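Local coordinates for aeromonas extracellular serine protease (Aeromonas sobria, PDB 3WQB), which cleaves peptide bonds after paired basic residues, one of them lysine, as a secreted, calcium-binding serine protease of the furin subfamily and a probable virulence factor, at residues Leu199-Thr204 / Asn252-Val257; Ala211-Ala216 / Ser341-Met346; Val273-Phe278 / Met533-Phe538; Val358-Asp363 / Gln430-Leu435. The protein carries 1 engineered substitution. All coordinates share one frame; numbering follows the deposited sequence.

Contact 1 of 4, residues Leu199-Thr204 / Asn252-Val257; sequences LFEQQT and NFWNLV
The indole of W254 takes the backbone and side chain of E201 on one face and, offset toward the rim, F253 CD2 on the other. E201 CA stands over the six-membered ring, 3.7 Å from its centroid and 14° off the normal, a CH-pi contact. E201 CG, anti to the backbone N (chi1 174°), comes within 3.3 Å of W254 CZ2; the chain is extended, and the carboxylate plane lies 20° from that of the indole. At the indole edge a water accepts from W254 NE1 (2.9 Å) and donates to E201 OE1 (2.8 Å), while E201 OE2 bonds to Q437. The F200 ring has N255 OD1 in plane at its edge, 3.4 Å from F200 CE2; that oxygen accepts a hydrogen bond from Q176. At the base of the two side chains F200 CB meets W254 CB at 3.5 Å. No direct hydrogen bond joins the segments; a second water lies within hydrogen-bonding distance of T204 OG1 and W254 O, with more acceptors near than it has protons. The contact seats helix 191-205 on the loop entering strand 255-261; F200 also stacks on Y212 of the adjacent strand 211-215 and touches L162 of helix 155-164.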
# COMPACT_ATOMS: atom_id res chain seq x y z
N LEU A 199 7.10 11.47 10.11
CA LEU A 199 6.23 12.48 9.52
C LEU A 199 4.77 12.00 9.52
O LEU A 199 3.86 12.76 9.87
CB LEU A 199 6.67 12.79 8.09
CG LEU A 199 5.78 13.73 7.28
CD1 LEU A 199 5.72 15.12 7.92
CD2 LEU A 199 6.24 13.80 5.83
N PHE A 200 4.56 10.76 9.10
CA PHE A 200 3.20 10.23 9.02
C PHE A 200 2.57 10.19 10.41
O PHE A 200 1.38 10.45 10.56
CB PHE A 200 3.17 8.82 8.42
CG PHE A 200 3.39 8.72 6.92
CD1 PHE A 200 4.18 9.63 6.19
CD2 PHE A 200 2.84 7.64 6.23
CE1 PHE A 200 4.37 9.45 4.81
CE2 PHE A 200 3.04 7.46 4.87
CZ PHE A 200 3.82 8.35 4.16
N GLU A 201 3.37 9.85 11.43
CA GLU A 201 2.87 9.83 12.81
C GLU A 201 2.41 11.22 13.22
O GLU A 201 1.31 11.39 13.76
CB GLU A 201 3.95 9.30 13.76
CG GLU A 201 3.53 9.39 15.23
CD GLU A 201 4.48 8.70 16.18
OE1 GLU A 201 5.48 8.10 15.75
OE2 GLU A 201 4.21 8.77 17.40
N GLN A 202 3.25 12.22 12.96
CA GLN A 202 2.91 13.59 13.36
C GLN A 202 1.66 14.09 12.64
O GLN A 202 0.81 14.76 13.22
CB GLN A 202 4.09 14.51 13.12
CG GLN A 202 5.21 14.27 14.10
CD GLN A 202 4.72 14.24 15.56
OE1 GLN A 202 3.95 15.11 16.00
NE2 GLN A 202 5.18 13.24 16.32
N GLN A 203 1.56 13.76 11.36
CA GLN A 203 0.44 14.17 10.54
C GLN A 203 -0.86 13.46 10.89
O GLN A 203 -1.94 14.04 10.78
CB GLN A 203 0.78 13.97 9.07
CG GLN A 203 1.72 15.06 8.51
CD GLN A 203 0.99 16.38 8.34
OE1 GLN A 203 1.07 17.26 9.20
NE2 GLN A 203 0.26 16.51 7.24
N THR A 204 -0.75 12.20 11.30
CA THR A 204 -1.94 11.43 11.67
C THR A 204 -2.50 11.88 13.02
O THR A 204 -3.71 12.05 13.17
CB THR A 204 -1.64 9.91 11.71
OG1 THR A 204 -1.24 9.46 10.41
CG2 THR A 204 -2.87 9.13 12.15
N ASN A 252 3.68 0.11 8.45
CA ASN A 252 4.02 1.24 9.32
C ASN A 252 2.89 1.77 10.18
O ASN A 252 3.08 2.77 10.88
CB ASN A 252 4.67 2.39 8.54
CG ASN A 252 3.67 3.17 7.70
OD1 ASN A 252 2.51 2.79 7.58
ND2 ASN A 252 4.14 4.27 7.12
N PHE A 253 1.73 1.11 10.13
CA PHE A 253 0.53 1.50 10.89
C PHE A 253 -0.16 2.76 10.38
O PHE A 253 -1.37 2.77 10.22
CB PHE A 253 0.79 1.60 12.40
CG PHE A 253 -0.41 2.02 13.19
CD1 PHE A 253 -1.48 1.14 13.37
CD2 PHE A 253 -0.48 3.30 13.75
CE1 PHE A 253 -2.59 1.52 14.11
CE2 PHE A 253 -1.60 3.69 14.49
CZ PHE A 253 -2.64 2.79 14.67
N TRP A 254 0.61 3.82 10.13
CA TRP A 254 0.04 5.10 9.67
C TRP A 254 -0.63 4.93 8.32
O TRP A 254 -1.64 5.60 8.04
CB TRP A 254 1.11 6.20 9.63
CG TRP A 254 1.93 6.17 10.88
CD1 TRP A 254 3.24 5.83 10.99
CD2 TRP A 254 1.45 6.38 12.22
NE1 TRP A 254 3.63 5.86 12.32
CE2 TRP A 254 2.55 6.18 13.09
CE3 TRP A 254 0.20 6.73 12.77
CZ2 TRP A 254 2.43 6.32 14.49
CZ3 TRP A 254 0.10 6.89 14.16
CH2 TRP A 254 1.20 6.67 14.99
N ASN A 255 -0.13 4.01 7.48
CA ASN A 255 -0.79 3.69 6.23
C ASN A 255 -2.00 2.80 6.46
O ASN A 255 -1.88 1.75 7.11
CB ASN A 255 0.17 2.96 5.31
CG ASN A 255 1.10 3.88 4.58
OD1 ASN A 255 0.71 5.00 4.23
ND2 ASN A 255 2.33 3.43 4.33
N LEU A 256 -3.15 3.24 5.94
CA LEU A 256 -4.33 2.39 5.85
C LEU A 256 -4.20 1.65 4.52
O LEU A 256 -4.37 2.26 3.45
CB LEU A 256 -5.60 3.25 5.90
CG LEU A 256 -6.94 2.54 6.12
CD1 LEU A 256 -8.04 3.55 6.44
CD2 LEU A 256 -7.32 1.71 4.90
N VAL A 257 -3.89 0.36 4.58
CA VAL A 257 -3.59 -0.43 3.39
C VAL A 257 -4.85 -1.09 2.85
O VAL A 257 -5.61 -1.70 3.61
CB VAL A 257 -2.47 -1.46 3.66
CG1 VAL A 257 -2.09 -2.17 2.37
CG2 VAL A 257 -1.23 -0.78 4.23
O HOH W 1 6.05 6.02 13.92
O HOH W 2 -3.00 7.88 8.74

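Contact 2 of 4, residues Ala211-Ala216 / Ser341-Met346; sequences AYIKAA and STSGAM
I213 points from its strand toward the helix and spreads its branches over three residues of it. The I213 and T342 side chains cross obliquely, with I213 CG2, anti to the backbone N, 3.7 Å from T342 CB and T342 CG2 almost as near. The other branch, I213 CG1, rests 3.5 Å from S343 OG, and at its end I213 CD1 faces M346 CE at 4.1 Å. M346 leaves with CG anti to the backbone N (chi1 -168°) and bends at chi2 and chi3, so that both its CG and its CE lie against A211. A211 CB touches M346 CG at 3.9 Å and M346 CE at 4.0 Å. The contact is thus van der Waals packing, with no hydrogen bond across it. The two buried hydroxyls have partners outside it, S343 OG with N175 OD1 and T342 OG1 with A338 O, one turn earlier in the helix. The segment axes approach to 8.8 Å and run nearly antiparallel, 159° between their N-to-C directions. A336, in the first turn of helix 335-352, is an engineered residue at the position predicted to hold the charge-relay serine, about 10 Å from I213 between side chains. The helix packs on one side of the parallel subtilisin sheet, where strand 211-215 lies between strands 173-179 and 255-261; I213 also touches V173 of the former, and T342 touches V258 of the latter.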
# COMPACT_ATOMS: atom_id res chain seq x y z
N ALA A 211 -5.25 11.19 7.22
CA ALA A 211 -5.30 9.77 6.91
C ALA A 211 -4.45 9.43 5.69
O ALA A 211 -4.72 9.92 4.59
CB ALA A 211 -6.73 9.35 6.66
N TYR A 212 -3.40 8.64 5.91
CA TYR A 212 -2.60 8.08 4.82
C TYR A 212 -3.27 6.81 4.31
O TYR A 212 -3.57 5.93 5.11
CB TYR A 212 -1.17 7.79 5.30
CG TYR A 212 -0.41 9.06 5.59
CD1 TYR A 212 -0.53 9.70 6.83
CD2 TYR A 212 0.41 9.64 4.63
CE1 TYR A 212 0.14 10.89 7.09
CE2 TYR A 212 1.08 10.83 4.87
CZ TYR A 212 0.94 11.45 6.11
OH TYR A 212 1.61 12.61 6.38
N ILE A 213 -3.53 6.76 3.00
CA ILE A 213 -4.17 5.62 2.35
C ILE A 213 -3.18 5.03 1.36
O ILE A 213 -2.48 5.78 0.66
CB ILE A 213 -5.46 6.06 1.61
CG1 ILE A 213 -6.27 7.09 2.43
CG2 ILE A 213 -6.29 4.84 1.19
CD1 ILE A 213 -6.82 6.58 3.76
N LYS A 214 -3.10 3.70 1.31
CA LYS A 214 -1.99 3.04 0.66
C LYS A 214 -2.41 1.79 -0.11
O LYS A 214 -3.10 0.92 0.43
CB LYS A 214 -0.96 2.66 1.74
CG LYS A 214 0.31 1.98 1.24
CD LYS A 214 1.12 2.88 0.31
CE LYS A 214 2.53 2.37 0.14
NZ LYS A 214 2.56 1.05 -0.59
N ALA A 215 -2.01 1.71 -1.38
CA ALA A 215 -2.30 0.54 -2.22
C ALA A 215 -1.57 -0.70 -1.71
O ALA A 215 -0.38 -0.64 -1.41
CB ALA A 215 -1.90 0.83 -3.65
N ALA A 216 -2.29 -1.82 -1.62
CA ALA A 216 -1.66 -3.07 -1.19
C ALA A 216 -0.68 -3.65 -2.21
O ALA A 216 0.20 -4.42 -1.84
CB ALA A 216 -2.71 -4.10 -0.88
N SER A 341 -10.66 5.16 -3.95
CA SER A 341 -12.00 4.80 -3.46
C SER A 341 -12.09 4.99 -1.95
O SER A 341 -13.09 5.50 -1.44
CB SER A 341 -12.36 3.37 -3.87
OG SER A 341 -12.48 3.28 -5.28
N THR A 342 -11.04 4.60 -1.25
CA THR A 342 -10.94 4.75 0.19
C THR A 342 -10.69 6.21 0.59
O THR A 342 -11.29 6.70 1.55
CB THR A 342 -9.86 3.81 0.75
OG1 THR A 342 -10.17 2.47 0.35
CG2 THR A 342 -9.79 3.88 2.27
N SER A 343 -9.82 6.91 -0.15
CA SER A 343 -9.58 8.34 0.07
C SER A 343 -10.88 9.13 -0.03
O SER A 343 -11.15 9.99 0.80
CB SER A 343 -8.55 8.88 -0.93
OG SER A 343 -7.27 8.30 -0.68
N GLY A 344 -11.67 8.84 -1.06
CA GLY A 344 -12.97 9.47 -1.24
C GLY A 344 -13.92 9.15 -0.10
O GLY A 344 -14.57 10.05 0.43
N ALA A 345 -13.97 7.88 0.31
CA ALA A 345 -14.83 7.46 1.43
C ALA A 345 -14.44 8.21 2.71
O ALA A 345 -15.29 8.71 3.45
CB ALA A 345 -14.73 5.96 1.64
N MET A 346 -13.13 8.27 2.96
CA MET A 346 -12.59 9.00 4.09
C MET A 346 -13.00 10.48 4.03
O MET A 346 -13.41 11.05 5.04
CB MET A 346 -11.07 8.87 4.10
CG MET A 346 -10.40 9.35 5.36
SD MET A 346 -10.79 8.34 6.81
CE MET A 346 -9.85 6.84 6.57

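Contact 3 of 4, residues Val273-Phe278 / Met533-Phe538; sequences VGSNIF and MLSNKF
S275 and N536 carry the three hydrogen bonds that cross between the segments. Two use the backbone of S275 and L534: N536 N donates to S275 O at 2.9 Å with an N-H...O angle of 164°, and S275 OG donates to L534 O at 2.8 Å. For the second, S275 OG sits between the backbone N and the carbonyl carbon. In the third, N536 ND2 approaches I277 O at 2.9 Å from above the carbonyl plane, 70° out of it, while the oxygen stays close to the plane of the amide. S275 O, already accepting from N536 N, also receives a CA-H...O contact from S535 CA at 3.4 Å.

Apolar and aromatic contacts are fewer. L534 CD2 lies 3.9 Å from N276 CB, and the N536 amide stands at the edge of the F278 ring, the two planes 88° apart.

Within the segments, G274 to I277 form a type I beta turn, and S535 OG accepts from K537 N in an ST turn, besides bonding to S501. The strand end of the P-domain meets the turn roughly crosswise and does not extend the subtilisin sheet. In this buried interdomain contact the bonds are between uncharged groups; that of N536 N is close to straight, whereas N536 ND2 comes onto I277 O from above its plane. S275 both accepts and donates, so this one residue is tied to the P-domain strand end at two points.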
# COMPACT_ATOMS: atom_id res chain seq x y z
N VAL A 273 -2.73 -9.31 -0.94
CA VAL A 273 -3.52 -9.53 0.27
C VAL A 273 -2.57 -9.84 1.41
O VAL A 273 -1.40 -10.14 1.18
CB VAL A 273 -4.54 -10.70 0.10
CG1 VAL A 273 -5.51 -10.41 -1.04
CG2 VAL A 273 -3.84 -12.06 -0.12
N GLY A 274 -3.07 -9.75 2.64
CA GLY A 274 -2.24 -10.04 3.81
C GLY A 274 -2.87 -9.54 5.09
O GLY A 274 -3.91 -8.89 5.08
N SER A 275 -2.22 -9.86 6.21
CA SER A 275 -2.76 -9.51 7.53
C SER A 275 -2.81 -8.02 7.80
O SER A 275 -3.48 -7.57 8.74
CB SER A 275 -1.97 -10.21 8.63
OG SER A 275 -0.62 -9.79 8.64
N ASN A 276 -2.09 -7.25 6.98
CA ASN A 276 -2.06 -5.79 7.11
C ASN A 276 -3.06 -5.04 6.24
O ASN A 276 -3.10 -3.83 6.30
CB ASN A 276 -0.65 -5.25 6.85
CG ASN A 276 -0.14 -5.58 5.47
OD1 ASN A 276 -0.39 -6.66 4.94
ND2 ASN A 276 0.64 -4.66 4.91
N ILE A 277 -3.89 -5.76 5.49
CA ILE A 277 -5.02 -5.13 4.80
C ILE A 277 -5.99 -4.62 5.86
O ILE A 277 -6.31 -5.34 6.81
CB ILE A 277 -5.73 -6.12 3.84
CG1 ILE A 277 -4.75 -6.65 2.78
CG2 ILE A 277 -6.96 -5.48 3.19
CD1 ILE A 277 -4.09 -5.57 1.90
N PHE A 278 -6.45 -3.38 5.70
CA PHE A 278 -7.45 -2.83 6.61
C PHE A 278 -8.86 -2.93 6.04
O PHE A 278 -9.80 -3.31 6.74
CB PHE A 278 -7.10 -1.38 6.98
CG PHE A 278 -7.86 -0.86 8.17
CD1 PHE A 278 -7.43 -1.15 9.45
CD2 PHE A 278 -9.03 -0.11 8.01
CE1 PHE A 278 -8.13 -0.70 10.56
CE2 PHE A 278 -9.73 0.36 9.13
CZ PHE A 278 -9.28 0.05 10.40
N MET A 533 6.30 -6.71 9.82
CA MET A 533 4.97 -7.12 9.38
C MET A 533 3.94 -6.53 10.34
O MET A 533 4.24 -6.29 11.51
CB MET A 533 4.85 -8.64 9.34
CG MET A 533 5.76 -9.29 8.31
SD MET A 533 6.22 -11.00 8.72
CE MET A 533 7.43 -10.71 10.00
N LEU A 534 2.73 -6.29 9.84
CA LEU A 534 1.65 -5.79 10.68
C LEU A 534 0.43 -6.70 10.55
O LEU A 534 0.18 -7.26 9.48
CB LEU A 534 1.31 -4.34 10.30
CG LEU A 534 0.17 -3.69 11.09
CD1 LEU A 534 0.46 -2.24 11.37
CD2 LEU A 534 -1.19 -3.83 10.39
N SER A 535 -0.31 -6.85 11.64
CA SER A 535 -1.61 -7.51 11.57
C SER A 535 -2.71 -6.65 12.17
O SER A 535 -2.55 -6.05 13.24
CB SER A 535 -1.60 -8.86 12.27
OG SER A 535 -2.91 -9.40 12.26
N ASN A 536 -3.85 -6.63 11.47
CA ASN A 536 -5.07 -6.00 11.94
C ASN A 536 -6.04 -6.98 12.59
O ASN A 536 -7.10 -6.58 13.10
CB ASN A 536 -5.76 -5.29 10.77
CG ASN A 536 -4.99 -4.09 10.28
OD1 ASN A 536 -4.55 -3.27 11.09
ND2 ASN A 536 -4.85 -3.96 8.96
N LYS A 537 -5.70 -8.27 12.55
CA LYS A 537 -6.62 -9.33 12.99
C LYS A 537 -7.10 -9.22 14.43
O LYS A 537 -8.17 -9.72 14.76
CB LYS A 537 -5.96 -10.69 12.74
CG LYS A 537 -6.70 -11.89 13.29
CD LYS A 537 -8.03 -12.12 12.59
CE LYS A 537 -8.74 -13.35 13.13
NZ LYS A 537 -8.02 -14.62 12.82
N PHE A 538 -6.30 -8.56 15.27
CA PHE A 538 -6.53 -8.57 16.71
C PHE A 538 -7.28 -7.34 17.22
O PHE A 538 -7.40 -7.12 18.42
CB PHE A 538 -5.20 -8.75 17.45
CG PHE A 538 -4.39 -9.89 16.93
CD1 PHE A 538 -4.73 -11.20 17.24
CD2 PHE A 538 -3.27 -9.66 16.12
CE1 PHE A 538 -3.98 -12.26 16.75
CE2 PHE A 538 -2.51 -10.73 15.62
CZ PHE A 538 -2.87 -12.03 15.95

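Contact 4 of 4, residues Val358-Asp363 / Gln430-Leu435; sequences VRDLRD and QPLPPL
R359 and D360 supply the polar side chains here, and both bind backbone atoms of the proline-rich segment. The guanidinium of R359 grips a single oxygen end-on: NH1 and NH2 each lie 2.9 Å from P433 O, with N-H...O angles of 142° and 145°, and the oxygen sits in the guanidinium plane. Next to it on the helix, D360 OD1 accepts from L432 N at 2.8 Å in a nearly straight bond (175°), using its syn lone pair; the same oxygen also bonds to H429. The charge of R359 has a further partner, a salt bridge from NH2 to E473.

The faces of the guanidinium are met by L435 N on one side and L432 CD1 on the other, both toward the rim. Apolar contact comes from the leucine side chains. R359, bent at chi3, has its NE 3.7 Å from L435 CD1. L432 CD1 also reaches R359 O at 3.7 Å and, more loosely, D363 CB at 4.2 Å.

Helix 358-368 of the subtilisin domain is thereby joined to the loop between helix 419-426 and strand 436-444, the latter paired with strand 583-595. L361 of this helix packs on helix 335-352, and L435 touches L205 of helix 191-205.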
# COMPACT_ATOMS: atom_id res chain seq x y z
N VAL A 358 -8.42 10.35 12.89
CA VAL A 358 -8.17 9.28 11.93
C VAL A 358 -8.48 7.91 12.54
O VAL A 358 -9.09 7.06 11.90
CB VAL A 358 -6.73 9.35 11.40
CG1 VAL A 358 -6.42 8.14 10.53
CG2 VAL A 358 -6.54 10.64 10.60
N ARG A 359 -8.07 7.71 13.79
CA ARG A 359 -8.37 6.45 14.46
C ARG A 359 -9.87 6.23 14.66
O ARG A 359 -10.35 5.11 14.54
CB ARG A 359 -7.61 6.31 15.77
CG ARG A 359 -6.13 6.03 15.56
CD ARG A 359 -5.31 6.28 16.81
NE ARG A 359 -5.76 5.47 17.94
CZ ARG A 359 -6.35 5.93 19.04
NH1 ARG A 359 -6.58 7.23 19.20
NH2 ARG A 359 -6.71 5.07 19.98
N ASP A 360 -10.61 7.30 14.93
CA ASP A 360 -12.07 7.21 15.01
C ASP A 360 -12.66 6.79 13.67
O ASP A 360 -13.55 5.94 13.63
CB ASP A 360 -12.69 8.54 15.44
CG ASP A 360 -12.45 8.87 16.89
OD1 ASP A 360 -12.58 7.96 17.73
OD2 ASP A 360 -12.15 10.05 17.16
N LEU A 361 -12.18 7.40 12.59
CA LEU A 361 -12.69 7.09 11.26
C LEU A 361 -12.36 5.65 10.85
O LEU A 361 -13.20 4.96 10.27
CB LEU A 361 -12.16 8.10 10.24
CG LEU A 361 -12.58 9.54 10.55
CD1 LEU A 361 -11.67 10.51 9.82
CD2 LEU A 361 -14.03 9.79 10.22
N ARG A 362 -11.15 5.20 11.18
CA ARG A 362 -10.78 3.80 10.99
C ARG A 362 -11.72 2.86 11.73
O ARG A 362 -12.14 1.83 11.18
CB ARG A 362 -9.35 3.53 11.44
CG ARG A 362 -8.28 4.05 10.52
CD ARG A 362 -6.97 3.39 10.90
NE ARG A 362 -5.89 3.88 10.06
CZ ARG A 362 -4.61 3.52 10.17
NH1 ARG A 362 -4.23 2.63 11.08
NH2 ARG A 362 -3.72 4.06 9.35
N ASP A 363 -12.05 3.20 12.98
CA ASP A 363 -12.93 2.39 13.80
C ASP A 363 -14.31 2.27 13.15
O ASP A 363 -14.89 1.19 13.07
CB ASP A 363 -13.06 3.00 15.20
CG ASP A 363 -13.81 2.11 16.17
OD1 ASP A 363 -13.30 1.01 16.48
OD2 ASP A 363 -14.90 2.51 16.62
N GLN A 430 -18.52 7.69 19.97
CA GLN A 430 -17.79 8.37 21.02
C GLN A 430 -16.29 8.20 20.77
O GLN A 430 -15.85 7.10 20.41
CB GLN A 430 -18.21 7.85 22.40
CG GLN A 430 -19.62 8.29 22.78
CD GLN A 430 -19.76 9.80 22.96
OE1 GLN A 430 -18.86 10.46 23.48
NE2 GLN A 430 -20.89 10.34 22.54
N PRO A 431 -15.51 9.28 20.92
CA PRO A 431 -14.09 9.27 20.55
C PRO A 431 -13.27 8.21 21.28
O PRO A 431 -13.45 7.99 22.48
CB PRO A 431 -13.62 10.67 20.93
CG PRO A 431 -14.85 11.50 20.96
CD PRO A 431 -15.90 10.58 21.50
N LEU A 432 -12.41 7.53 20.52
CA LEU A 432 -11.40 6.65 21.10
C LEU A 432 -10.43 7.46 21.97
O LEU A 432 -10.14 8.61 21.67
CB LEU A 432 -10.61 5.95 19.99
CG LEU A 432 -11.25 4.75 19.28
CD1 LEU A 432 -10.36 4.28 18.14
CD2 LEU A 432 -11.53 3.62 20.25
N PRO A 433 -9.94 6.84 23.07
CA PRO A 433 -8.89 7.47 23.88
C PRO A 433 -7.57 7.56 23.09
O PRO A 433 -7.47 6.99 22.00
CB PRO A 433 -8.74 6.54 25.08
CG PRO A 433 -9.75 5.45 24.92
CD PRO A 433 -10.30 5.50 23.55
N PRO A 434 -6.56 8.27 23.62
CA PRO A 434 -5.32 8.46 22.86
C PRO A 434 -4.61 7.16 22.51
O PRO A 434 -4.70 6.16 23.24
CB PRO A 434 -4.46 9.33 23.80
CG PRO A 434 -5.46 10.07 24.60
CD PRO A 434 -6.53 9.06 24.87
N LEU A 435 -3.92 7.16 21.38
CA LEU A 435 -3.11 6.02 20.97
C LEU A 435 -1.97 5.79 21.97
O LEU A 435 -1.27 6.73 22.36
CB LEU A 435 -2.52 6.27 19.58
CG LEU A 435 -1.68 5.10 19.01
CD1 LEU A 435 -2.54 3.89 18.66
CD2 LEU A 435 -0.91 5.56 17.78

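From the N terminus, contact 1 closes first, linking helix 191-205 to the entry of strand 255-261 across 47 intervening residues. Contact 2 opens inside that loop, at strand 211-215, and closes at helix 335-352, so the two cross. Contact 3 opens after contact 1 has closed but before contact 2 does, crossing contact 2; its long span ends at strand 527-535 of the P-domain and encloses contact 4, which ties helix 358-368 to the loop at 430-435. Contacts 1 to 3 share the parallel sheet, where L256 bonds to Y212 and K214, and V257 to F278. R362 joins contact 4 to contact 1 through F253 O. Contact 3 binds the two domains together.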